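Local coordinates for protein putative metalloprotease II (PDB 4ON1) that probably cleaves proteins as a zinc-dependent metalloendopeptidase of the fragilysin type, encoded on a bacterial pathogenicity island, at residues A[252-264]-A[288-302]. Residues are numbered along the deposited sequence; the frame is centred on the assembly and turned at random.
Sequences KGGASDYEVSALE and RDGTWDSGKTFGYAS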
ATOM      1  N   LYS A 252      -9.465  -2.891  18.921  1.00 20.22           N
ATOM      2  CA  LYS A 252     -10.009  -1.565  18.608  1.00 23.42           C
ATOM      3  C   LYS A 252      -9.131  -0.441  19.148  1.00 24.29           C
ATOM      4  O   LYS A 252      -8.306  -0.667  20.033  1.00 36.84           O
ATOM      5  CB  LYS A 252     -11.417  -1.426  19.185  1.00 18.69           C
ATOM      6  CG  LYS A 252     -12.377  -2.518  18.761  1.00 31.62           C
ATOM      7  CD  LYS A 252     -13.704  -2.375  19.502  1.00 40.52           C
ATOM      8  CE  LYS A 252     -14.628  -3.556  19.249  1.00 50.86           C
ATOM      9  NZ  LYS A 252     -15.887  -3.466  20.045  1.00 62.74           N
ATOM     10  N   GLY A 253      -9.328   0.769  18.627  1.00 33.34           N
ATOM     11  CA  GLY A 253      -8.636   1.954  19.121  1.00 27.23           C
ATOM     12  C   GLY A 253      -9.531   3.182  19.039  1.00 31.43           C
ATOM     13  O   GLY A 253     -10.533   3.164  18.317  1.00 34.33           O
ATOM     14  N   GLY A 254      -9.223   4.233  19.799  1.00 39.95           N
ATOM     15  CA  GLY A 254     -10.009   5.454  19.693  1.00 32.42           C
ATOM     16  C   GLY A 254      -9.512   6.283  18.521  1.00 39.45           C
ATOM     17  O   GLY A 254      -8.357   6.157  18.096  1.00 35.70           O
ATOM     18  N   ALA A 255     -10.363   7.171  18.022  1.00 37.06           N
ATOM     19  CA  ALA A 255     -10.038   7.933  16.816  1.00 34.86           C
ATOM     20  C   ALA A 255      -8.917   8.964  16.969  1.00 36.88           C
ATOM     21  O   ALA A 255      -8.114   9.157  16.053  1.00 46.78           O
ATOM     22  CB  ALA A 255     -11.299   8.626  16.307  1.00 37.15           C
ATOM     23  N   SER A 256      -8.855   9.613  18.128  1.00 33.12           N
ATOM     24  CA  SER A 256      -7.881  10.677  18.354  1.00 51.86           C
ATOM     25  C   SER A 256      -6.662  10.215  19.136  1.00 50.33           C
ATOM     26  O   SER A 256      -5.807  11.030  19.483  1.00 65.48           O
ATOM     27  CB  SER A 256      -8.539  11.842  19.097  1.00 64.48           C
ATOM     28  OG  SER A 256      -8.863  11.458  20.425  1.00 71.38           O
ATOM     29  N   ASP A 257      -6.587   8.913  19.407  1.00 43.48           N
ATOM     30  CA  ASP A 257      -5.548   8.354  20.274  1.00 36.10           C
ATOM     31  C   ASP A 257      -4.129   8.786  19.923  1.00 28.67           C
ATOM     32  O   ASP A 257      -3.805   9.061  18.771  1.00 31.02           O
ATOM     33  CB  ASP A 257      -5.605   6.826  20.250  1.00 41.53           C
ATOM     34  CG  ASP A 257      -6.801   6.271  20.998  1.00 58.36           C
ATOM     35  OD1 ASP A 257      -7.675   7.067  21.409  1.00 65.68           O
ATOM     36  OD2 ASP A 257      -6.866   5.032  21.165  1.00 51.45           O
ATOM     37  N   TYR A 258      -3.284   8.805  20.946  1.00 29.85           N
ATOM     38  CA  TYR A 258      -1.900   9.212  20.813  1.00 23.83           C
ATOM     39  C   TYR A 258      -1.118   8.018  20.311  1.00 23.85           C
ATOM     40  O   TYR A 258      -1.320   6.898  20.788  1.00 16.77           O
ATOM     41  CB  TYR A 258      -1.352   9.689  22.148  1.00 27.77           C
ATOM     42  CG  TYR A 258       0.111  10.053  22.133  1.00 36.55           C
ATOM     43  CD1 TYR A 258       0.636  10.883  21.148  1.00 34.06           C
ATOM     44  CD2 TYR A 258       0.964   9.580  23.116  1.00 30.49           C
ATOM     45  CE1 TYR A 258       1.973  11.226  21.143  1.00 33.86           C
ATOM     46  CE2 TYR A 258       2.299   9.922  23.124  1.00 34.99           C
ATOM     47  CZ  TYR A 258       2.799  10.739  22.134  1.00 39.69           C
ATOM     48  OH  TYR A 258       4.130  11.074  22.141  1.00 49.76           O
ATOM     49  N   GLU A 259      -0.251   8.256  19.331  1.00 19.37           N
ATOM     50  CA  GLU A 259       0.394   7.180  18.590  1.00 19.92           C
ATOM     51  C   GLU A 259       1.232   6.255  19.472  1.00 17.10           C
ATOM     52  O   GLU A 259       1.246   5.043  19.246  1.00 19.88           O
ATOM     53  CB  GLU A 259       1.236   7.754  17.442  1.00 19.31           C
ATOM     54  CG  GLU A 259       2.325   8.738  17.855  1.00 24.48           C
ATOM     55  CD  GLU A 259       1.860  10.189  17.752  1.00 46.41           C
ATOM     56  OE1 GLU A 259       0.635  10.432  17.705  1.00 40.94           O
ATOM     57  OE2 GLU A 259       2.722  11.089  17.710  1.00 52.06           O
ATOM     58  N   VAL A 260       1.944   6.813  20.450  1.00 18.28           N
ATOM     59  CA  VAL A 260       2.796   5.996  21.316  1.00 24.50           C
ATOM     60  C   VAL A 260       1.957   5.013  22.136  1.00 26.56           C
ATOM     61  O   VAL A 260       2.281   3.830  22.222  1.00 22.06           O
ATOM     62  CB  VAL A 260       3.641   6.867  22.256  1.00 23.20           C
ATOM     63  CG1 VAL A 260       4.457   6.004  23.221  1.00 25.19           C
ATOM     64  CG2 VAL A 260       4.563   7.779  21.453  1.00 24.97           C
ATOM     65  N   SER A 261       0.872   5.514  22.720  1.00 21.80           N
ATOM     66  CA  SER A 261      -0.069   4.680  23.456  1.00 23.41           C
ATOM     67  C   SER A 261      -0.730   3.654  22.542  1.00 19.33           C
ATOM     68  O   SER A 261      -0.900   2.489  22.918  1.00 19.39           O
ATOM     69  CB  SER A 261      -1.139   5.545  24.119  1.00 18.68           C
ATOM     70  OG  SER A 261      -0.555   6.691  24.699  1.00 45.94           O
ATOM     71  N   ALA A 262      -1.114   4.092  21.345  1.00 14.66           N
ATOM     72  CA  ALA A 262      -1.773   3.208  20.382  1.00 21.07           C
ATOM     73  C   ALA A 262      -0.864   2.055  19.956  1.00 19.99           C
ATOM     74  O   ALA A 262      -1.305   0.914  19.831  1.00 15.05           O
ATOM     75  CB  ALA A 262      -2.235   3.996  19.168  1.00 18.94           C
ATOM     76  N   LEU A 263       0.407   2.350  19.723  1.00 17.81           N
ATOM     77  CA  LEU A 263       1.351   1.300  19.342  1.00 18.24           C
ATOM     78  C   LEU A 263       1.539   0.287  20.473  1.00 14.10           C
ATOM     79  O   LEU A 263       1.473  -0.929  20.257  1.00 16.93           O
ATOM     80  CB  LEU A 263       2.708   1.901  18.972  1.00 13.28           C
ATOM     81  CG  LEU A 263       3.759   0.864  18.570  1.00 14.17           C
ATOM     82  CD1 LEU A 263       3.280   0.055  17.372  1.00 12.45           C
ATOM     83  CD2 LEU A 263       5.084   1.535  18.270  1.00 22.81           C
ATOM     84  N   GLU A 264       1.769   0.800  21.679  1.00 16.58           N
ATOM     85  CA  GLU A 264       1.947  -0.045  22.858  1.00 24.93           C
ATOM     86  C   GLU A 264       0.714  -0.907  23.102  1.00 20.13           C
ATOM     87  O   GLU A 264       0.821  -2.093  23.414  1.00 20.68           O
ATOM     88  CB  GLU A 264       2.240   0.817  24.095  1.00 22.65           C
ATOM     89  CG  GLU A 264       3.630   1.448  24.081  1.00 42.76           C
ATOM     90  CD  GLU A 264       3.914   2.293  25.313  1.00 62.40           C
ATOM     91  OE1 GLU A 264       3.131   2.214  26.286  1.00 70.50           O
ATOM     92  OE2 GLU A 264       4.914   3.048  25.303  1.00 49.91           O
ATOM     93  N   ARG A 288      -5.667   1.162  10.009  1.00 11.73           N
ATOM     94  CA  ARG A 288      -6.982   1.791  10.115  1.00 13.49           C
ATOM     95  C   ARG A 288      -7.144   2.768   8.971  1.00 17.14           C
ATOM     96  O   ARG A 288      -6.155   3.176   8.360  1.00 10.47           O
ATOM     97  CB  ARG A 288      -7.149   2.517  11.447  1.00 12.94           C
ATOM     98  CG  ARG A 288      -6.112   3.617  11.644  1.00 16.80           C
ATOM     99  CD  ARG A 288      -6.541   4.642  12.677  1.00 20.94           C
ATOM    100  NE  ARG A 288      -6.979   4.027  13.928  1.00 17.36           N
ATOM    101  CZ  ARG A 288      -7.279   4.712  15.026  1.00 22.96           C
ATOM    102  NH1 ARG A 288      -7.162   6.034  15.033  1.00 21.85           N
ATOM    103  NH2 ARG A 288      -7.681   4.076  16.118  1.00 19.99           N
ATOM    104  N   ASP A 289      -8.380   3.138   8.660  1.00 11.39           N
ATOM    105  CA  ASP A 289      -8.574   4.115   7.602  1.00 15.23           C
ATOM    106  C   ASP A 289      -8.187   5.514   8.076  1.00 20.55           C
ATOM    107  O   ASP A 289      -7.688   6.322   7.298  1.00 17.74           O
ATOM    108  CB  ASP A 289     -10.013   4.122   7.110  1.00 19.62           C
ATOM    109  CG  ASP A 289     -10.208   5.069   5.955  1.00 20.87           C
ATOM    110  OD1 ASP A 289     -10.867   6.108   6.139  1.00 25.60           O
ATOM    111  OD2 ASP A 289      -9.672   4.785   4.867  1.00 21.05           O
ATOM    112  N   GLY A 290      -8.420   5.784   9.358  1.00 15.70           N
ATOM    113  CA  GLY A 290      -8.199   7.099   9.924  1.00 19.60           C
ATOM    114  C   GLY A 290      -6.769   7.388  10.337  1.00 17.61           C
ATOM    115  O   GLY A 290      -5.820   6.823   9.797  1.00 16.13           O
ATOM    116  N   THR A 291      -6.620   8.287  11.303  1.00 20.84           N
ATOM    117  CA  THR A 291      -5.310   8.738  11.746  1.00 16.89           C
ATOM    118  C   THR A 291      -5.219   8.740  13.262  1.00 22.21           C
ATOM    119  O   THR A 291      -6.156   8.340  13.948  1.00 20.11           O
ATOM    120  CB  THR A 291      -5.009  10.156  11.251  1.00 23.92           C
ATOM    121  OG1 THR A 291      -6.061  11.031  11.678  1.00 27.05           O
ATOM    122  CG2 THR A 291      -4.890  10.185   9.733  1.00 29.65           C
ATOM    123  N   TRP A 292      -4.086   9.204  13.779  1.00 19.90           N
ATOM    124  CA  TRP A 292      -3.904   9.348  15.215  1.00 25.19           C
ATOM    125  C   TRP A 292      -3.625  10.798  15.576  1.00 23.83           C
ATOM    126  O   TRP A 292      -3.382  11.628  14.694  1.00 27.62           O
ATOM    127  CB  TRP A 292      -2.771   8.448  15.715  1.00 16.42           C
ATOM    128  CG  TRP A 292      -3.100   6.998  15.601  1.00 13.60           C
ATOM    129  CD1 TRP A 292      -3.651   6.206  16.568  1.00 15.00           C
ATOM    130  CD2 TRP A 292      -2.934   6.169  14.445  1.00 15.54           C
ATOM    131  NE1 TRP A 292      -3.828   4.931  16.086  1.00 18.14           N
ATOM    132  CE2 TRP A 292      -3.398   4.883  14.786  1.00 14.93           C
ATOM    133  CE3 TRP A 292      -2.436   6.390  13.157  1.00 16.28           C
ATOM    134  CZ2 TRP A 292      -3.369   3.818  13.886  1.00 22.34           C
ATOM    135  CZ3 TRP A 292      -2.411   5.335  12.267  1.00 19.39           C
ATOM    136  CH2 TRP A 292      -2.872   4.063  12.635  1.00 17.55           C
ATOM    137  N   ASP A 293      -3.673  11.093  16.872  1.00 26.25           N
ATOM    138  CA  ASP A 293      -3.355  12.420  17.387  1.00 33.39           C
ATOM    139  C   ASP A 293      -4.139  13.516  16.665  1.00 29.90           C
ATOM    140  O   ASP A 293      -3.546  14.436  16.096  1.00 25.94           O
ATOM    141  CB  ASP A 293      -1.852  12.700  17.275  1.00 28.79           C
ATOM    142  CG  ASP A 293      -1.415  13.873  18.137  1.00 56.59           C
ATOM    143  OD1 ASP A 293      -1.900  13.979  19.286  1.00 71.47           O
ATOM    144  OD2 ASP A 293      -0.601  14.694  17.663  1.00 55.64           O
ATOM    145  N   SER A 294      -5.465  13.387  16.666  1.00 34.97           N
ATOM    146  CA  SER A 294      -6.350  14.384  16.063  1.00 34.13           C
ATOM    147  C   SER A 294      -5.935  14.786  14.644  1.00 33.73           C
ATOM    148  O   SER A 294      -5.892  15.972  14.318  1.00 43.16           O
ATOM    149  CB  SER A 294      -6.417  15.624  16.953  1.00 43.15           C
ATOM    150  OG  SER A 294      -6.803  15.264  18.267  1.00 44.33           O
ATOM    151  N   GLY A 295      -5.617  13.799  13.812  1.00 33.20           N
ATOM    152  CA  GLY A 295      -5.290  14.047  12.416  1.00 25.24           C
ATOM    153  C   GLY A 295      -3.843  14.369  12.106  1.00 28.77           C
ATOM    154  O   GLY A 295      -3.458  14.465  10.939  1.00 37.58           O
ATOM    155  N   LYS A 296      -3.022  14.518  13.139  1.00 29.11           N
ATOM    156  CA  LYS A 296      -1.641  14.946  12.929  1.00 26.73           C
ATOM    157  C   LYS A 296      -0.679  13.777  12.646  1.00 29.20           C
ATOM    158  O   LYS A 296       0.397  13.966  12.071  1.00 29.72           O
ATOM    159  CB  LYS A 296      -1.167  15.739  14.148  1.00 39.25           C
ATOM    160  CG  LYS A 296      -1.950  17.035  14.381  1.00 49.35           C
ATOM    161  CD  LYS A 296      -1.502  17.741  15.656  1.00 55.71           C
ATOM    162  CE  LYS A 296      -1.983  19.187  15.691  1.00 74.33           C
ATOM    163  NZ  LYS A 296      -1.323  19.982  16.768  1.00 81.67           N
ATOM    164  N   THR A 297      -1.068  12.562  13.023  1.00 25.83           N
ATOM    165  CA  THR A 297      -0.187  11.409  12.819  1.00 24.42           C
ATOM    166  C   THR A 297      -0.761  10.384  11.844  1.00 22.03           C
ATOM    167  O   THR A 297      -1.874   9.897  12.033  1.00 20.82           O
ATOM    168  CB  THR A 297       0.121  10.708  14.162  1.00 27.39           C
ATOM    169  OG1 THR A 297       0.855  11.604  15.006  1.00 33.92           O
ATOM    170  CG2 THR A 297       0.959   9.451  13.936  1.00 27.30           C
ATOM    171  N   PHE A 298       0.012  10.042  10.816  1.00 17.75           N
ATOM    172  CA  PHE A 298      -0.469   9.126   9.783  1.00 16.42           C
ATOM    173  C   PHE A 298       0.049   7.712   9.993  1.00 23.16           C
ATOM    174  O   PHE A 298      -0.538   6.743   9.512  1.00 13.46           O
ATOM    175  CB  PHE A 298      -0.047   9.613   8.395  1.00 18.18           C
ATOM    176  CG  PHE A 298      -0.289  11.076   8.168  1.00 29.44           C
ATOM    177  CD1 PHE A 298      -1.456  11.676   8.615  1.00 29.53           C
ATOM    178  CD2 PHE A 298       0.651  11.850   7.509  1.00 37.77           C
ATOM    179  CE1 PHE A 298      -1.680  13.030   8.411  1.00 36.10           C
ATOM    180  CE2 PHE A 298       0.436  13.200   7.299  1.00 42.57           C
ATOM    181  CZ  PHE A 298      -0.735  13.790   7.754  1.00 37.47           C
ATOM    182  N   GLY A 299       1.163   7.605  10.705  1.00 12.15           N
ATOM    183  CA  GLY A 299       1.796   6.326  10.955  1.00 13.00           C
ATOM    184  C   GLY A 299       2.833   6.498  12.042  1.00 19.04           C
ATOM    185  O   GLY A 299       3.241   7.620  12.340  1.00 15.09           O
ATOM    186  N   TYR A 300       3.250   5.395  12.650  1.00 11.00           N
ATOM    187  CA  TYR A 300       4.235   5.450  13.722  1.00 14.38           C
ATOM    188  C   TYR A 300       4.925   4.107  13.859  1.00 17.10           C
ATOM    189  O   TYR A 300       4.264   3.077  13.967  1.00 16.10           O
ATOM    190  CB  TYR A 300       3.574   5.854  15.045  1.00 14.67           C
ATOM    191  CG  TYR A 300       4.552   6.061  16.188  1.00 16.67           C
ATOM    192  CD1 TYR A 300       5.289   7.230  16.303  1.00 20.55           C
ATOM    193  CD2 TYR A 300       4.721   5.083  17.157  1.00 18.58           C
ATOM    194  CE1 TYR A 300       6.176   7.413  17.350  1.00 20.72           C
ATOM    195  CE2 TYR A 300       5.598   5.249  18.199  1.00 21.80           C
ATOM    196  CZ  TYR A 300       6.322   6.415  18.296  1.00 32.68           C
ATOM    197  OH  TYR A 300       7.188   6.571  19.351  1.00 30.50           O
ATOM    198  N   ALA A 301       6.254   4.131  13.845  1.00 17.88           N
ATOM    199  CA  ALA A 301       7.054   2.909  13.902  1.00 19.03           C
ATOM    200  C   ALA A 301       7.704   2.740  15.268  1.00 18.12           C
ATOM    201  O   ALA A 301       8.094   3.725  15.903  1.00 14.17           O
ATOM    202  CB  ALA A 301       8.121   2.930  12.807  1.00 15.38           C
ATOM    203  N   SER A 302       7.839   1.492  15.713  1.00 15.74           N
ATOM    204  CA  SER A 302       8.387   1.207  17.041  1.00 15.97           C
ATOM    205  C   SER A 302       9.849   1.605  17.170  1.00 21.61           C
ATOM    206  O   SER A 302      10.335   1.828  18.274  1.00 20.73           O
ATOM    207  CB  SER A 302       8.227  -0.270  17.392  1.00 14.30           C
ATOM    208  OG  SER A 302       8.955  -1.082  16.505  1.00 12.45           O
TER
HETATM  209  O   HOH W   1      -8.810   8.569  12.921  1.00 32.01           O
HETATM  210  O   HOH W   2      -6.924  11.108  14.382  1.00 36.41           O
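Arg288 grips Gly254 end-on, NH2 and NH1 both donating to the one carbonyl. The bond from NH2 to Gly254 O is the shorter and straighter, 2.9 Å at 159°. That oxygen lies in the guanidinium plane, but both donors reach it from one face of its own carbonyl. NH1 also donates to Thr291 O, 2.7 Å away, and NE forms a salt bridge with Glu210. These partners hold the guanidinium flat against Trp292, whose NE1 sits over its centre. Ala255 O and Thr291 O are two acceptors only 3.0 Å apart. Two waters donate to Ala255 O; one accepts from Thr291 N, the other from Gly295 N. The segments belong to a zinc-dependent, matrixin-like catalytic domain with an HExxH helix. Here the loop into helix 259-271 meets a type I' turn, Asp293 to Lys296, that leads into edge strand 299-301. Asp293 N donates to Asp257 O at 2.8 Å. Glu259 CG sits between its backbone N and carbonyl carbon (chi1 58°), which lays it over one face of Tyr300, 4.0 Å from the ring centroid. The bend at chi2 (-95°) then turns the carboxylate to Thr297, and Glu259 OE1 accepts a weak bond from Thr297 OG1 at 3.0 Å. Leu263 CD2 meets the edge of the Tyr300 ring.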